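Local coordinates for protein (2Z,6E)-hedycaryol synthase (Kitasatospora setae, PDB 4MC3) that catalyses the magnesium-dependent 1,11-cyclization of (2E,6E)-farnesyl diphosphate, with water, to (2Z,6E)-hedycaryol and diphosphate, at residues A24-L37 against L68-R80. Sequence-based numbering, arbitrary orientation.
Sequences ASRAMWEWIDANGL and LTIGLKWIALTFR
From Ala24, whose CA lies 4.9 Å from the CA of Thr69, helices 24-35 and 68-80 run in the same general direction and splay apart, their axes crossing at -45° with a closest approach of 8.7 Å. Small residues permit the tight end: the Ala24 methyl CB sits 3.6 Å from Leu68 CD2 and also meets Leu72 CD1, while Ala27 CB abuts Thr69 CG2. Thr69 OG1 is hydrogen-bonded to Leu65 O of its own helix, and the Ala24 methyl merely packs beside it. Met28 lies across Leu72 at roughly a right angle, SD 3.9 Å from Leu72 CB. The Trp31 CB points toward helix 68-80, and a chi1 of -180°, which sets CG beside the carbonyl carbon, lays the indole along Lys73. The extended methylenes of Lys73 run over one ring face in a CH-pi contact, CD standing 3.6 Å from the centroid of the five-membered ring and 10° off its normal. The far rim, at CH2, reaches Leu77 CB. Replacing Trp31 by an alanine would probably open a gap between the diverging helices and leave the Lys73 chain without the surface that steadies it. In this all-helical class I terpene cyclase fold, helix 65-84 lines the active site, where Ile75 and Thr78 touch the bound nerolidol, and helix 21-35 packs against its outer side. Ile32 CD1 rests on Ala76 CB. A Schellman motif, with Gly36 at positive phi, carries the chain on to Leu37, whose CD2 packs 4.1 Å from both Leu77 CD1 and Arg80 CG, and whose carbonyl O lies over one face of the Arg80 guanidinium. Arg80 NE donates to a water that donates weakly to Gly36 O.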
loop_
_atom_site.group_PDB
_atom_site.type_symbol
_atom_site.label_atom_id
_atom_site.label_comp_id
_atom_site.label_asym_id
_atom_site.label_seq_id
_atom_site.Cartn_x
_atom_site.Cartn_y
_atom_site.Cartn_z
ATOM N N ALA A 24 16.238 -11.529 -3.105
ATOM C CA ALA A 24 15.722 -10.170 -3.390
ATOM C C ALA A 24 16.236 -9.164 -2.356
ATOM O O ALA A 24 16.509 -8.032 -2.704
ATOM C CB ALA A 24 14.228 -10.166 -3.385
ATOM N N SER A 25 16.323 -9.566 -1.086
ATOM C CA SER A 25 16.815 -8.698 -0.012
ATOM C C SER A 25 18.248 -8.262 -0.251
ATOM O O SER A 25 18.562 -7.092 -0.091
ATOM C CB SER A 25 16.725 -9.373 1.354
ATOM O OG SER A 25 17.220 -8.481 2.345
ATOM N N ARG A 26 19.099 -9.179 -0.711
ATOM C CA ARG A 26 20.486 -8.784 -1.068
ATOM C C ARG A 26 20.482 -7.774 -2.227
ATOM O O ARG A 26 21.269 -6.826 -2.213
ATOM C CB ARG A 26 21.336 -10.014 -1.426
ATOM C CG ARG A 26 21.928 -10.738 -0.228
ATOM C CD ARG A 26 22.991 -11.749 -0.666
ATOM N NE ARG A 26 22.471 -12.737 -1.617
ATOM C CZ ARG A 26 21.818 -13.862 -1.281
ATOM N NH1 ARG A 26 21.581 -14.162 -0.000
ATOM N NH2 ARG A 26 21.383 -14.697 -2.234
ATOM N N ALA A 27 19.596 -7.956 -3.225
ATOM C CA ALA A 27 19.533 -7.007 -4.335
ATOM C C ALA A 27 19.018 -5.643 -3.818
ATOM O O ALA A 27 19.465 -4.601 -4.249
ATOM C CB ALA A 27 18.662 -7.515 -5.442
ATOM N N MET A 28 18.041 -5.666 -2.918
ATOM C CA MET A 28 17.535 -4.423 -2.323
ATOM C C MET A 28 18.633 -3.633 -1.635
ATOM O O MET A 28 18.823 -2.437 -1.879
ATOM C CB MET A 28 16.449 -4.737 -1.327
ATOM C CG MET A 28 15.816 -3.525 -0.674
ATOM S SD MET A 28 14.791 -3.849 0.780
ATOM C CE MET A 28 16.060 -4.398 1.972
ATOM N N TRP A 29 19.376 -4.312 -0.773
ATOM C CA TRP A 29 20.458 -3.677 -0.025
ATOM C C TRP A 29 21.563 -3.148 -0.910
ATOM O O TRP A 29 22.143 -2.098 -0.647
ATOM C CB TRP A 29 21.023 -4.656 1.008
ATOM C CG TRP A 29 20.325 -4.541 2.222
ATOM C CD1 TRP A 29 19.429 -5.411 2.736
ATOM C CD2 TRP A 29 20.328 -3.406 3.073
ATOM N NE1 TRP A 29 18.901 -4.910 3.875
ATOM C CE2 TRP A 29 19.443 -3.673 4.113
ATOM C CE3 TRP A 29 21.039 -2.174 3.066
ATOM C CZ2 TRP A 29 19.249 -2.789 5.176
ATOM C CZ3 TRP A 29 20.840 -1.297 4.102
ATOM C CH2 TRP A 29 19.948 -1.605 5.148
ATOM N N GLU A 30 21.896 -3.887 -1.938
ATOM C CA GLU A 30 22.810 -3.407 -2.952
ATOM C C GLU A 30 22.346 -2.097 -3.605
ATOM O O GLU A 30 23.126 -1.154 -3.817
ATOM C CB GLU A 30 22.927 -4.524 -3.933
ATOM C CG GLU A 30 23.586 -4.214 -5.214
ATOM C CD GLU A 30 24.658 -5.215 -5.508
ATOM O OE1 GLU A 30 24.561 -6.460 -5.230
ATOM O OE2 GLU A 30 25.618 -4.681 -6.006
ATOM N N TRP A 31 21.052 -2.017 -3.886
ATOM C CA TRP A 31 20.497 -0.797 -4.504
ATOM C C TRP A 31 20.527 0.358 -3.485
ATOM O O TRP A 31 20.837 1.535 -3.820
ATOM C CB TRP A 31 19.094 -1.092 -5.025
ATOM C CG TRP A 31 18.426 0.063 -5.684
ATOM C CD1 TRP A 31 18.558 0.442 -6.982
ATOM C CD2 TRP A 31 17.483 0.942 -5.102
ATOM N NE1 TRP A 31 17.790 1.539 -7.244
ATOM C CE2 TRP A 31 17.103 1.860 -6.101
ATOM C CE3 TRP A 31 16.896 1.049 -3.835
ATOM C CZ2 TRP A 31 16.187 2.866 -5.855
ATOM C CZ3 TRP A 31 15.988 2.029 -3.614
ATOM C CH2 TRP A 31 15.650 2.923 -4.594
ATOM N N ILE A 32 20.176 0.050 -2.254
ATOM C CA ILE A 32 20.222 1.013 -1.166
ATOM C C ILE A 32 21.633 1.585 -1.032
ATOM O O ILE A 32 21.823 2.808 -0.936
ATOM C CB ILE A 32 19.797 0.398 0.165
ATOM C CG1 ILE A 32 18.272 0.144 0.183
ATOM C CG2 ILE A 32 20.217 1.265 1.348
ATOM C CD1 ILE A 32 17.848 -0.838 1.268
ATOM N N ASP A 33 22.603 0.675 -1.031
ATOM C CA ASP A 33 24.010 1.058 -0.895
ATOM C C ASP A 33 24.434 1.953 -2.038
ATOM O O ASP A 33 24.965 3.012 -1.786
ATOM C CB ASP A 33 24.904 -0.191 -0.874
ATOM C CG ASP A 33 24.826 -0.969 0.445
ATOM O OD1 ASP A 33 24.317 -0.430 1.463
ATOM O OD2 ASP A 33 25.284 -2.138 0.448
ATOM N N ALA A 34 24.094 1.553 -3.266
ATOM C CA ALA A 34 24.407 2.292 -4.499
ATOM C C ALA A 34 23.826 3.701 -4.518
ATOM O O ALA A 34 24.459 4.618 -5.054
ATOM C CB ALA A 34 23.954 1.492 -5.707
ATOM N N ASN A 35 22.662 3.864 -3.904
ATOM C CA ASN A 35 21.919 5.153 -3.827
ATOM C C ASN A 35 22.058 6.088 -2.640
ATOM O O ASN A 35 21.446 7.181 -2.623
ATOM C CB ASN A 35 20.432 4.804 -3.915
ATOM C CG ASN A 35 20.071 4.427 -5.307
ATOM O OD1 ASN A 35 20.172 3.271 -5.734
ATOM N ND2 ASN A 35 19.674 5.402 -6.041
ATOM N N GLY A 36 22.797 5.685 -1.624
ATOM C CA GLY A 36 22.990 6.545 -0.466
ATOM C C GLY A 36 21.730 6.691 0.351
ATOM O O GLY A 36 21.608 7.628 1.136
ATOM N N LEU A 37 20.811 5.734 0.206
ATOM C CA LEU A 37 19.573 5.791 0.976
ATOM C C LEU A 37 19.721 5.384 2.440
ATOM O O LEU A 37 18.788 5.503 3.239
ATOM C CB LEU A 37 18.478 4.933 0.316
ATOM C CG LEU A 37 18.059 5.394 -1.064
ATOM C CD1 LEU A 37 17.070 4.404 -1.622
ATOM C CD2 LEU A 37 17.485 6.806 -1.070
ATOM N N LEU A 68 9.822 -9.133 -7.426
ATOM C CA LEU A 68 10.019 -8.886 -6.013
ATOM C C LEU A 68 11.114 -7.835 -5.751
ATOM O O LEU A 68 10.976 -6.981 -4.863
ATOM C CB LEU A 68 10.307 -10.185 -5.260
ATOM C CG LEU A 68 10.510 -10.046 -3.756
ATOM C CD1 LEU A 68 9.327 -9.450 -3.041
ATOM C CD2 LEU A 68 10.888 -11.392 -3.126
ATOM N N THR A 69 12.220 -7.952 -6.490
ATOM C CA THR A 69 13.340 -7.069 -6.281
ATOM C C THR A 69 12.946 -5.581 -6.602
ATOM O O THR A 69 13.239 -4.716 -5.775
ATOM C CB THR A 69 14.504 -7.496 -7.171
ATOM O OG1 THR A 69 14.950 -8.818 -6.769
ATOM C CG2 THR A 69 15.618 -6.526 -7.043
ATOM N N ILE A 70 12.248 -5.343 -7.699
ATOM C CA ILE A 70 11.801 -4.002 -7.991
ATOM C C ILE A 70 10.858 -3.510 -6.883
ATOM O O ILE A 70 10.942 -2.378 -6.436
ATOM C CB ILE A 70 11.270 -3.861 -9.429
ATOM C CG1 ILE A 70 9.965 -4.406 -9.620
ATOM C CG2 ILE A 70 12.171 -4.437 -10.458
ATOM C CD1 ILE A 70 9.550 -4.490 -11.063
ATOM N N GLY A 71 9.946 -4.358 -6.453
ATOM C CA GLY A 71 9.030 -3.962 -5.355
ATOM C C GLY A 71 9.771 -3.581 -4.074
ATOM O O GLY A 71 9.448 -2.599 -3.393
ATOM N N LEU A 72 10.808 -4.344 -3.726
ATOM C CA LEU A 72 11.571 -4.038 -2.506
ATOM C C LEU A 72 12.308 -2.676 -2.639
ATOM O O LEU A 72 12.469 -1.967 -1.647
ATOM C CB LEU A 72 12.573 -5.125 -2.185
ATOM C CG LEU A 72 12.079 -6.489 -1.757
ATOM C CD1 LEU A 72 13.218 -7.314 -1.176
ATOM C CD2 LEU A 72 10.913 -6.361 -0.825
ATOM N N LYS A 73 12.775 -2.325 -3.856
ATOM C CA LYS A 73 13.372 -1.011 -4.066
ATOM C C LYS A 73 12.353 0.110 -3.753
ATOM O O LYS A 73 12.676 1.079 -3.076
ATOM C CB LYS A 73 13.915 -0.868 -5.514
ATOM C CG LYS A 73 15.091 -1.819 -5.792
ATOM C CD LYS A 73 15.577 -1.688 -7.212
ATOM C CE LYS A 73 16.687 -2.669 -7.485
ATOM N NZ LYS A 73 17.052 -2.671 -8.953
ATOM N N TRP A 74 11.118 -0.062 -4.236
ATOM C CA TRP A 74 10.064 0.913 -3.904
ATOM C C TRP A 74 9.790 1.004 -2.409
ATOM O O TRP A 74 9.596 2.104 -1.873
ATOM C CB TRP A 74 8.800 0.621 -4.736
ATOM C CG TRP A 74 8.891 1.062 -6.124
ATOM C CD1 TRP A 74 9.282 0.332 -7.174
ATOM C CD2 TRP A 74 8.655 2.380 -6.620
ATOM N NE1 TRP A 74 9.290 1.092 -8.330
ATOM C CE2 TRP A 74 8.884 2.360 -8.004
ATOM C CE3 TRP A 74 8.206 3.563 -6.035
ATOM C CZ2 TRP A 74 8.786 3.522 -8.803
ATOM C CZ3 TRP A 74 8.088 4.688 -6.797
ATOM C CH2 TRP A 74 8.371 4.682 -8.166
ATOM N N ILE A 75 9.715 -0.139 -1.736
ATOM C CA ILE A 75 9.483 -0.113 -0.276
ATOM C C ILE A 75 10.647 0.543 0.477
ATOM O O ILE A 75 10.431 1.360 1.361
ATOM C CB ILE A 75 9.170 -1.515 0.248
ATOM C CG1 ILE A 75 7.818 -2.018 -0.318
ATOM C CG2 ILE A 75 9.182 -1.504 1.756
ATOM C CD1 ILE A 75 7.488 -3.452 0.102
ATOM N N ALA A 76 11.874 0.221 0.093
ATOM C CA ALA A 76 13.026 0.847 0.747
ATOM C C ALA A 76 13.044 2.345 0.523
ATOM O O ALA A 76 13.319 3.113 1.449
ATOM C CB ALA A 76 14.305 0.233 0.223
ATOM N N LEU A 77 12.777 2.767 -0.705
ATOM C CA LEU A 77 12.709 4.191 -0.994
ATOM C C LEU A 77 11.641 4.889 -0.167
ATOM O O LEU A 77 11.876 5.991 0.336
ATOM C CB LEU A 77 12.533 4.413 -2.467
ATOM C CG LEU A 77 12.424 5.850 -2.924
ATOM C CD1 LEU A 77 13.685 6.658 -2.729
ATOM C CD2 LEU A 77 11.994 5.831 -4.388
ATOM N N THR A 78 10.447 4.290 -0.098
ATOM C CA THR A 78 9.364 4.921 0.669
ATOM C C THR A 78 9.655 4.977 2.166
ATOM O O THR A 78 9.303 5.970 2.818
ATOM C CB THR A 78 7.971 4.340 0.322
ATOM O OG1 THR A 78 7.913 2.992 0.690
ATOM C CG2 THR A 78 7.707 4.445 -1.118
ATOM N N PHE A 79 10.372 3.964 2.690
ATOM C CA PHE A 79 10.837 4.038 4.064
ATOM C C PHE A 79 11.732 5.224 4.277
ATOM O O PHE A 79 11.570 5.965 5.277
ATOM C CB PHE A 79 11.583 2.776 4.541
ATOM C CG PHE A 79 12.290 3.018 5.861
ATOM C CD1 PHE A 79 13.655 3.262 5.916
ATOM C CD2 PHE A 79 11.534 3.202 7.028
ATOM C CE1 PHE A 79 14.272 3.560 7.112
ATOM C CE2 PHE A 79 12.155 3.510 8.226
ATOM C CZ PHE A 79 13.530 3.686 8.261
ATOM N N ARG A 80 12.657 5.443 3.355
ATOM C CA ARG A 80 13.594 6.564 3.475
ATOM C C ARG A 80 12.870 7.906 3.347
ATOM O O ARG A 80 13.136 8.812 4.128
ATOM C CB ARG A 80 14.714 6.449 2.472
ATOM C CG ARG A 80 15.765 7.560 2.550
ATOM C CD ARG A 80 16.415 7.675 3.927
ATOM N NE ARG A 80 17.571 8.557 3.829
ATOM C CZ ARG A 80 18.300 9.002 4.852
ATOM N NH1 ARG A 80 18.023 8.652 6.107
ATOM N NH2 ARG A 80 19.313 9.804 4.605
HETATM O O HOH W 1 18.679 9.333 1.354
#